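Local coordinates for protein pectate lyase (Pectobacterium carotovorum, PDB 4U49) that probably cleaves polygalacturonate and pectins, including highly methylated ones, by calcium-dependent eliminative cleavage inside the chain, at residues 23-28 with 187-192; 135-140 with 162-167; 35-40 with 86-91. All coordinates share one frame; numbering follows the deposited sequence.

The chain opens with a small beta sandwich and then winds into a right-handed parallel beta helix. Strand 24-31 comes first; its partner in interaction 1, residues 187-192, follows only after the whole sandwich and the first coils, so this contact closes a long loop joining the two domains. Interaction 3 (35-40 with 86-91) nests inside that loop and closes the sandwich across its two sheets. Interaction 2 (135-140 with 162-167) nests there too, but after interaction 3 has closed, and joins neighbouring coils of the helix. N189 binds S38 and N166 binds S40, so the corner asparagines of the coils lie against the sandwich strand that carries interaction 3.

Interaction 1. Residues 23-28 with 187-192; sequences DTMLML and IENVIW
M27 and N189 carry a buried contact between domains: strand 24-31, at the edge of the N-terminal beta sandwich, lies against a corner of the parallel beta helix, where N189 separates the strand portions on either side of it. N189 has both phi and psi positive (54°/61°), a left-handed backbone conformation that suits such a sharp bend in a beta-helix coil.

The methionine does most of the touching. Its chain runs out extended from the backbone and then bends at chi3 (-50°), which turns the terminal methyl into the corner. There CE lies 3.2 Å from the backbone O of N189 and 3.4 Å from the side-chain OD1 of N189. M27 CE also packs 3.7 Å from CG1 of I191, the first residue beyond the corner whose side chain also points to the sandwich. I191 CD1 reaches on to L28, ending 3.9 Å from L28 O, an oxygen that takes a hydrogen bond from R168.

The amide of N189 stands across the M25 side chain at about a right angle. N189 ND2 comes within 3.3 Å of M25 O, but the angle is too poor for a hydrogen bond. The amide is secured by others: OD1 accepts from S38 OG in the next sandwich strand, and ND2 donates to N166 OD1, the corner asparagine of the preceding coil.

No hydrogen bond links the two segments directly. The fit between them rests on methyl and thioether surface laid against a polar corner, with the buried amide satisfied by S38 and N166. A methyl next to sulfur is slightly polarised, so the approach of M27 CE to two oxygens may carry a weak electrostatic attraction besides van der Waals contact.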
loop_
_atom_site.group_PDB
_atom_site.type_symbol
_atom_site.label_atom_id
_atom_site.label_comp_id
_atom_site.label_asym_id
_atom_site.label_seq_id
_atom_site.Cartn_x
_atom_site.Cartn_y
_atom_site.Cartn_z
ATOM N N ASP A 23 -13.591 15.545 8.001
ATOM C CA ASP A 23 -12.351 15.423 8.755
ATOM C C ASP A 23 -11.270 14.756 7.915
ATOM O O ASP A 23 -11.553 13.909 7.069
ATOM C CB ASP A 23 -12.568 14.626 10.046
ATOM C CG ASP A 23 -13.425 15.365 11.058
ATOM O OD1 ASP A 23 -12.935 16.349 11.654
ATOM O OD2 ASP A 23 -14.587 14.954 11.270
ATOM N N THR A 24 -10.029 15.155 8.153
ATOM C CA THR A 24 -8.884 14.469 7.581
ATOM C C THR A 24 -8.062 13.897 8.724
ATOM O O THR A 24 -7.671 14.625 9.636
ATOM C CB THR A 24 -8.017 15.404 6.728
ATOM O OG1 THR A 24 -8.792 15.910 5.634
ATOM C CG2 THR A 24 -6.808 14.656 6.185
ATOM N N MET A 25 -7.830 12.589 8.686
ATOM C CA MET A 25 -7.027 11.925 9.703
ATOM C C MET A 25 -5.605 11.730 9.211
ATOM O O MET A 25 -5.367 10.981 8.265
ATOM C CB MET A 25 -7.633 10.576 10.087
ATOM C CG MET A 25 -6.733 9.739 10.985
ATOM S SD MET A 25 -6.712 10.306 12.696
ATOM C CE MET A 25 -5.399 9.293 13.371
ATOM N N LEU A 26 -4.666 12.407 9.862
ATOM C CA LEU A 26 -3.255 12.315 9.511
ATOM C C LEU A 26 -2.492 11.443 10.502
ATOM O O LEU A 26 -2.615 11.612 11.715
ATOM C CB LEU A 26 -2.631 13.715 9.454
ATOM C CG LEU A 26 -1.125 13.820 9.207
ATOM C CD1 LEU A 26 -0.765 13.274 7.836
ATOM C CD2 LEU A 26 -0.664 15.264 9.355
ATOM N N MET A 27 -1.709 10.509 9.970
ATOM C CA MET A 27 -0.821 9.668 10.765
ATOM C C MET A 27 0.593 9.768 10.208
ATOM O O MET A 27 0.777 10.162 9.057
ATOM C CB MET A 27 -1.280 8.209 10.748
ATOM C CG MET A 27 -2.734 7.999 11.101
ATOM S SD MET A 27 -3.125 6.247 11.263
ATOM C CE MET A 27 -2.429 5.595 9.748
ATOM N N LEU A 28 1.593 9.399 11.001
ATOM C CA LEU A 28 2.956 9.423 10.487
ATOM C C LEU A 28 3.792 8.229 10.921
ATOM O O LEU A 28 3.473 7.534 11.886
ATOM C CB LEU A 28 3.661 10.724 10.893
ATOM C CG LEU A 28 3.708 11.179 12.351
ATOM C CD1 LEU A 28 4.789 10.440 13.136
ATOM C CD2 LEU A 28 3.938 12.683 12.417
ATOM N N ILE A 187 -8.879 -0.223 1.742
ATOM C CA ILE A 187 -7.902 -0.174 2.821
ATOM C C ILE A 187 -7.257 1.205 2.794
ATOM O O ILE A 187 -6.329 1.456 2.019
ATOM C CB ILE A 187 -6.839 -1.285 2.669
ATOM C CG1 ILE A 187 -7.506 -2.664 2.719
ATOM C CG2 ILE A 187 -5.776 -1.175 3.747
ATOM C CD1 ILE A 187 -6.587 -3.808 2.326
ATOM N N GLU A 188 -7.766 2.107 3.628
ATOM C CA GLU A 188 -7.416 3.519 3.516
ATOM C C GLU A 188 -6.574 4.016 4.684
ATOM O O GLU A 188 -6.969 3.890 5.833
ATOM C CB GLU A 188 -8.689 4.365 3.398
ATOM C CG GLU A 188 -9.634 3.892 2.304
ATOM C CD GLU A 188 -10.849 4.785 2.146
ATOM O OE1 GLU A 188 -10.823 5.924 2.655
ATOM O OE2 GLU A 188 -11.832 4.346 1.513
ATOM N N ASN A 189 -5.410 4.577 4.375
ATOM C CA ASN A 189 -4.515 5.115 5.395
ATOM C C ASN A 189 -4.186 4.094 6.480
ATOM O O ASN A 189 -4.494 4.287 7.657
ATOM C CB ASN A 189 -5.116 6.370 6.032
ATOM C CG ASN A 189 -4.128 7.096 6.922
ATOM O OD1 ASN A 189 -2.915 6.997 6.732
ATOM N ND2 ASN A 189 -4.641 7.819 7.909
ATOM N N VAL A 190 -3.577 2.993 6.067
ATOM C CA VAL A 190 -3.062 2.012 7.006
ATOM C C VAL A 190 -1.544 2.073 6.986
ATOM O O VAL A 190 -0.940 2.192 5.923
ATOM C CB VAL A 190 -3.552 0.590 6.670
ATOM C CG1 VAL A 190 -2.864 -0.456 7.551
ATOM C CG2 VAL A 190 -5.057 0.518 6.825
ATOM N N ILE A 191 -0.935 2.026 8.165
ATOM C CA ILE A 191 0.514 1.976 8.270
ATOM C C ILE A 191 0.963 0.624 8.818
ATOM O O ILE A 191 0.654 0.266 9.955
ATOM C CB ILE A 191 1.060 3.110 9.163
ATOM C CG1 ILE A 191 0.820 4.464 8.493
ATOM C CG2 ILE A 191 2.544 2.910 9.431
ATOM C CD1 ILE A 191 1.288 5.654 9.315
ATOM N N TRP A 192 1.667 -0.133 7.980
ATOM C CA TRP A 192 2.300 -1.381 8.393
ATOM C C TRP A 192 3.695 -1.085 8.934
ATOM O O TRP A 192 4.616 -0.813 8.162
ATOM C CB TRP A 192 2.398 -2.365 7.221
ATOM C CG TRP A 192 1.090 -2.913 6.716
ATOM C CD1 TRP A 192 0.545 -4.131 7.009
ATOM C CD2 TRP A 192 0.181 -2.278 5.805
ATOM N NE1 TRP A 192 -0.649 -4.289 6.348
ATOM C CE2 TRP A 192 -0.897 -3.166 5.603
ATOM C CE3 TRP A 192 0.170 -1.043 5.146
ATOM C CZ2 TRP A 192 -1.972 -2.860 4.771
ATOM C CZ3 TRP A 192 -0.899 -0.740 4.320
ATOM C CH2 TRP A 192 -1.955 -1.643 4.140
#

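Interaction 2. Residues 135-140 with 162-167; sequences VDCGGI and ATIKNL
D136 and N166 meet at the corner of two successive coils of the parallel beta helix, where strands 134-136 and 163-165 pair in parallel. Their side chains cross obliquely, with carboxylate and amide planes 52° apart. N166 ND2 donates to D136 OD1 at 2.8 Å, almost straight (164°), with the oxygen close to the amide plane but the donor well above the carboxylate plane. The backbone N of G138 comes to the same D136 OD1 from the opposite face, at 2.9 Å, and closes an Asx turn. Two N-H groups thus grip one carboxylate oxygen and should limit rotation of the group. The other end of the N166 amide, OD1, accepts from S40 OG in the sandwich domain.

K165 lies beside D136 on this face of the sheet. Its CG sits between its own backbone N and carbonyl carbon (chi1 59°), a placement that brings K165 CG to 3.7 Å from D136 CA; its ammonium points off and makes no ion pair with the carboxylate.

V135 and I164 occupy the other face, with I164 reaching toward I157 and L159. I164 CD1 packs 3.6 Å from C137 SG, the sulfur that forms the disulfide with C124. L167 CD1 approaches C137 CB from beyond the corner, at 4.0 Å.

The backbone carries the pairing as far as the bend: K165 N donates to V135 O at 3.0 Å, and C137 N to K165 O at 2.9 Å. Then the first chain leaves the strand in a type I' turn from C137 to I140, with glycines at both central positions, while N166 bends the second. G139 N then donates a hydrogen bond to N166 O at 2.7 Å, coming from well above the carbonyl plane.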
loop_
_atom_site.group_PDB
_atom_site.type_symbol
_atom_site.label_atom_id
_atom_site.label_comp_id
_atom_site.label_asym_id
_atom_site.label_seq_id
_atom_site.Cartn_x
_atom_site.Cartn_y
_atom_site.Cartn_z
ATOM N N VAL A 135 -15.273 1.153 8.646
ATOM C CA VAL A 135 -14.854 1.269 10.035
ATOM C C VAL A 135 -13.609 2.148 10.174
ATOM O O VAL A 135 -12.609 1.937 9.489
ATOM C CB VAL A 135 -14.600 -0.125 10.634
ATOM C CG1 VAL A 135 -13.875 -0.021 11.943
ATOM C CG2 VAL A 135 -15.921 -0.863 10.817
ATOM N N ASP A 136 -13.692 3.142 11.057
ATOM C CA ASP A 136 -12.611 4.095 11.292
ATOM C C ASP A 136 -11.887 3.749 12.591
ATOM O O ASP A 136 -12.450 3.885 13.677
ATOM C CB ASP A 136 -13.169 5.524 11.347
ATOM C CG ASP A 136 -12.086 6.597 11.312
ATOM O OD1 ASP A 136 -10.916 6.305 11.628
ATOM O OD2 ASP A 136 -12.419 7.754 10.977
ATOM N N CYS A 137 -10.638 3.306 12.480
ATOM C CA CYS A 137 -9.890 2.871 13.655
ATOM C C CYS A 137 -9.218 4.025 14.393
ATOM O O CYS A 137 -8.542 3.814 15.399
ATOM C CB CYS A 137 -8.847 1.827 13.258
ATOM S SG CYS A 137 -9.581 0.327 12.574
ATOM N N GLY A 138 -9.391 5.239 13.878
ATOM C CA GLY A 138 -8.945 6.437 14.571
ATOM C C GLY A 138 -7.464 6.496 14.889
ATOM O O GLY A 138 -7.049 7.211 15.802
ATOM N N GLY A 139 -6.667 5.742 14.142
ATOM C CA GLY A 139 -5.224 5.780 14.288
ATOM C C GLY A 139 -4.646 4.877 15.361
ATOM O O GLY A 139 -3.460 4.976 15.671
ATOM N N ILE A 140 -5.462 3.995 15.933
ATOM C CA ILE A 140 -4.953 3.092 16.960
ATOM C C ILE A 140 -4.045 2.043 16.338
ATOM O O ILE A 140 -3.991 1.897 15.116
ATOM C CB ILE A 140 -6.077 2.373 17.737
ATOM C CG1 ILE A 140 -6.827 1.398 16.826
ATOM C CG2 ILE A 140 -7.017 3.382 18.382
ATOM C CD1 ILE A 140 -7.714 0.426 17.571
ATOM N N ALA A 162 -16.099 -4.620 2.752
ATOM C CA ALA A 162 -15.997 -3.611 3.805
ATOM C C ALA A 162 -14.773 -2.708 3.659
ATOM O O ALA A 162 -13.850 -3.008 2.905
ATOM C CB ALA A 162 -15.983 -4.288 5.168
ATOM N N THR A 163 -14.776 -1.602 4.395
ATOM C CA THR A 163 -13.690 -0.634 4.339
ATOM C C THR A 163 -13.108 -0.397 5.726
ATOM O O THR A 163 -13.841 -0.294 6.708
ATOM C CB THR A 163 -14.171 0.709 3.745
ATOM O OG1 THR A 163 -14.538 0.517 2.376
ATOM C CG2 THR A 163 -13.081 1.769 3.824
ATOM N N ILE A 164 -11.784 -0.321 5.807
ATOM C CA ILE A 164 -11.137 0.033 7.058
ATOM C C ILE A 164 -10.203 1.214 6.815
ATOM O O ILE A 164 -9.560 1.305 5.768
ATOM C CB ILE A 164 -10.370 -1.169 7.665
ATOM C CG1 ILE A 164 -9.924 -0.861 9.096
ATOM C CG2 ILE A 164 -9.194 -1.573 6.786
ATOM C CD1 ILE A 164 -9.577 -2.093 9.896
ATOM N N LYS A 165 -10.157 2.141 7.765
ATOM C CA LYS A 165 -9.308 3.313 7.606
ATOM C C LYS A 165 -8.621 3.735 8.900
ATOM O O LYS A 165 -9.088 3.422 9.996
ATOM C CB LYS A 165 -10.116 4.487 7.039
ATOM C CG LYS A 165 -11.295 4.918 7.886
ATOM C CD LYS A 165 -12.063 6.047 7.209
ATOM C CE LYS A 165 -12.545 5.627 5.830
ATOM N NZ LYS A 165 -13.359 6.692 5.175
ATOM N N ASN A 166 -7.495 4.428 8.745
ATOM C CA ASN A 166 -6.758 5.018 9.859
ATOM C C ASN A 166 -6.325 3.986 10.898
ATOM O O ASN A 166 -6.756 4.026 12.049
ATOM C CB ASN A 166 -7.606 6.111 10.509
ATOM C CG ASN A 166 -8.129 7.110 9.497
ATOM O OD1 ASN A 166 -7.438 7.455 8.539
ATOM N ND2 ASN A 166 -9.355 7.579 9.700
ATOM N N LEU A 167 -5.463 3.066 10.480
ATOM C CA LEU A 167 -5.039 1.967 11.337
ATOM C C LEU A 167 -3.536 1.749 11.271
ATOM O O LEU A 167 -2.927 1.851 10.205
ATOM C CB LEU A 167 -5.766 0.677 10.945
ATOM C CG LEU A 167 -5.336 -0.612 11.653
ATOM C CD1 LEU A 167 -5.690 -0.569 13.134
ATOM C CD2 LEU A 167 -5.952 -1.833 10.982
#

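Interaction 3. Residues 35-40 with 86-91; sequences TYLSWS and YWYWVD
L37 packs on Y88, and V90 on W39, between the two sheets of the N-terminal beta sandwich, whose three- and four-stranded antiparallel sheets have the strand order of a fibronectin type III domain. Strand 34-41 is the middle strand of the smaller sheet and 87-94 an inner strand of the larger one. The axes of the two short strand segments approach to 9.0 Å, at 42° to each other. No backbone hydrogen bond joins the two segments; side chains and one water span the gap.

Two CH-pi contacts form the centre, one with the ring in each sheet. L37 CD1 stands over the face of the Y88 ring, 3.9 Å from its centroid, and the two side chains cross at about a right angle. In the reverse sense, V90 CG1 sits above the six-membered ring of W39, also 3.9 Å from the centroid. W39 has its ring swung between its backbone N and carbonyl carbon (chi1 60°), which lays the indole lengthwise along its own strand, beneath both V90 methyls; its NE1 is held by Q49.

Plain apolar contacts fill in around these. The second branch of L37 reaches past the ring face, with CD2 3.8 Å from Y88 CD1. Further along, T35 and Y88 meet tip to tip, T35 CG2 lying 3.7 Å from Y88 CE2.

The polar link between the two segments lies at that end. Y88 OH bonds to D77 OD1, and a water in the plane of the Y88 ring, at its edge, bridges the two sheets: it donates to Y88 OH at 2.8 Å and bonds T35 OG1 at 2.7 Å.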
loop_
_atom_site.group_PDB
_atom_site.type_symbol
_atom_site.label_atom_id
_atom_site.label_comp_id
_atom_site.label_asym_id
_atom_site.label_seq_id
_atom_site.Cartn_x
_atom_site.Cartn_y
_atom_site.Cartn_z
ATOM N N THR A 35 10.537 10.880 7.387
ATOM C CA THR A 35 9.238 10.939 8.047
ATOM C C THR A 35 8.131 10.838 7.002
ATOM O O THR A 35 8.016 11.686 6.116
ATOM C CB THR A 35 9.068 12.225 8.879
ATOM O OG1 THR A 35 10.005 12.217 9.965
ATOM C CG2 THR A 35 7.656 12.309 9.446
ATOM N N TYR A 36 7.335 9.778 7.102
ATOM C CA TYR A 36 6.266 9.529 6.148
ATOM C C TYR A 36 4.933 10.004 6.692
ATOM O O TYR A 36 4.554 9.663 7.810
ATOM C CB TYR A 36 6.189 8.043 5.799
ATOM C CG TYR A 36 7.474 7.509 5.221
ATOM C CD1 TYR A 36 7.777 7.687 3.879
ATOM C CD2 TYR A 36 8.394 6.841 6.021
ATOM C CE1 TYR A 36 8.954 7.210 3.343
ATOM C CE2 TYR A 36 9.577 6.360 5.495
ATOM C CZ TYR A 36 9.852 6.547 4.155
ATOM O OH TYR A 36 11.025 6.072 3.616
ATOM N N LEU A 37 4.236 10.801 5.894
ATOM C CA LEU A 37 2.892 11.246 6.231
ATOM C C LEU A 37 1.890 10.416 5.446
ATOM O O LEU A 37 2.117 10.104 4.285
ATOM C CB LEU A 37 2.706 12.734 5.921
ATOM C CG LEU A 37 3.198 13.772 6.933
ATOM C CD1 LEU A 37 4.689 13.651 7.208
ATOM C CD2 LEU A 37 2.855 15.172 6.437
ATOM N N SER A 38 0.788 10.050 6.086
ATOM C CA SER A 38 -0.277 9.334 5.404
ATOM C C SER A 38 -1.608 9.786 5.977
ATOM O O SER A 38 -1.734 9.972 7.187
ATOM C CB SER A 38 -0.099 7.819 5.556
ATOM O OG SER A 38 -1.111 7.111 4.863
ATOM N N TRP A 39 -2.604 9.970 5.121
ATOM C CA TRP A 39 -3.881 10.468 5.611
ATOM C C TRP A 39 -5.076 9.953 4.830
ATOM O O TRP A 39 -4.949 9.491 3.700
ATOM C CB TRP A 39 -3.886 12.004 5.614
ATOM C CG TRP A 39 -3.686 12.657 4.268
ATOM C CD1 TRP A 39 -4.661 13.078 3.404
ATOM C CD2 TRP A 39 -2.433 12.997 3.651
ATOM N NE1 TRP A 39 -4.092 13.644 2.286
ATOM C CE2 TRP A 39 -2.733 13.600 2.412
ATOM C CE3 TRP A 39 -1.095 12.830 4.022
ATOM C CZ2 TRP A 39 -1.732 14.046 1.544
ATOM C CZ3 TRP A 39 -0.107 13.278 3.157
ATOM C CH2 TRP A 39 -0.432 13.880 1.936
ATOM N N SER A 40 -6.240 10.022 5.462
ATOM C CA SER A 40 -7.496 9.773 4.779
ATOM C C SER A 40 -8.383 10.992 4.956
ATOM O O SER A 40 -8.374 11.627 6.010
ATOM C CB SER A 40 -8.193 8.527 5.322
ATOM O OG SER A 40 -8.646 8.746 6.645
ATOM N N TYR A 86 8.711 16.724 15.554
ATOM C CA TYR A 86 7.927 17.633 14.727
ATOM C C TYR A 86 6.426 17.404 14.850
ATOM O O TYR A 86 5.974 16.322 15.222
ATOM C CB TYR A 86 8.331 17.501 13.258
ATOM C CG TYR A 86 9.662 18.122 12.912
ATOM C CD1 TYR A 86 9.771 19.483 12.672
ATOM C CD2 TYR A 86 10.805 17.344 12.806
ATOM C CE1 TYR A 86 10.986 20.054 12.347
ATOM C CE2 TYR A 86 12.022 17.904 12.485
ATOM C CZ TYR A 86 12.108 19.259 12.253
ATOM O OH TYR A 86 13.322 19.817 11.932
ATOM N N TRP A 87 5.664 18.444 14.538
ATOM C CA TRP A 87 4.231 18.315 14.341
ATOM C C TRP A 87 3.939 18.552 12.863
ATOM O O TRP A 87 4.622 19.342 12.212
ATOM C CB TRP A 87 3.461 19.297 15.225
ATOM C CG TRP A 87 3.565 18.987 16.684
ATOM C CD1 TRP A 87 4.578 19.345 17.527
ATOM C CD2 TRP A 87 2.619 18.260 17.477
ATOM N NE1 TRP A 87 4.322 18.883 18.796
ATOM C CE2 TRP A 87 3.128 18.211 18.792
ATOM C CE3 TRP A 87 1.399 17.635 17.203
ATOM C CZ2 TRP A 87 2.454 17.573 19.830
ATOM C CZ3 TRP A 87 0.731 17.001 18.238
ATOM C CH2 TRP A 87 1.260 16.975 19.534
ATOM N N TYR A 88 2.939 17.857 12.334
ATOM C CA TYR A 88 2.571 17.996 10.929
ATOM C C TYR A 88 1.073 18.229 10.771
ATOM O O TYR A 88 0.279 17.798 11.607
ATOM C CB TYR A 88 2.974 16.753 10.131
ATOM C CG TYR A 88 4.459 16.559 9.930
ATOM C CD1 TYR A 88 5.096 17.049 8.798
ATOM C CD2 TYR A 88 5.222 15.862 10.862
ATOM C CE1 TYR A 88 6.452 16.863 8.603
ATOM C CE2 TYR A 88 6.578 15.671 10.676
ATOM C CZ TYR A 88 7.187 16.172 9.544
ATOM O OH TYR A 88 8.534 15.987 9.348
ATOM N N TRP A 89 0.705 18.912 9.691
ATOM C CA TRP A 89 -0.687 19.074 9.276
ATOM C C TRP A 89 -0.799 18.908 7.768
ATOM O O TRP A 89 0.130 19.252 7.040
ATOM C CB TRP A 89 -1.235 20.456 9.652
ATOM C CG TRP A 89 -1.276 20.768 11.104
ATOM C CD1 TRP A 89 -2.363 20.695 11.927
ATOM C CD2 TRP A 89 -0.191 21.240 11.910
ATOM N NE1 TRP A 89 -2.020 21.084 13.197
ATOM C CE2 TRP A 89 -0.691 21.419 13.215
ATOM C CE3 TRP A 89 1.155 21.518 11.658
ATOM C CZ2 TRP A 89 0.108 21.864 14.266
ATOM C CZ3 TRP A 89 1.948 21.959 12.702
ATOM C CH2 TRP A 89 1.423 22.126 13.991
ATOM N N VAL A 90 -1.932 18.397 7.294
ATOM C CA VAL A 90 -2.258 18.514 5.875
ATOM C C VAL A 90 -3.567 19.292 5.714
ATOM O O VAL A 90 -4.532 19.081 6.453
ATOM C CB VAL A 90 -2.364 17.136 5.167
ATOM C CG1 VAL A 90 -1.027 16.411 5.207
ATOM C CG2 VAL A 90 -3.452 16.276 5.787
ATOM N N ASP A 91 -3.574 20.221 4.765
ATOM C CA ASP A 91 -4.769 20.987 4.440
ATOM C C ASP A 91 -5.280 20.533 3.085
ATOM O O ASP A 91 -4.502 20.407 2.145
ATOM C CB ASP A 91 -4.481 22.495 4.414
ATOM C CG ASP A 91 -4.349 23.098 5.802
ATOM O OD1 ASP A 91 -4.250 22.336 6.787
ATOM O OD2 ASP A 91 -4.334 24.344 5.905
HETATM O O HOH W 1 10.022 14.521 11.276
#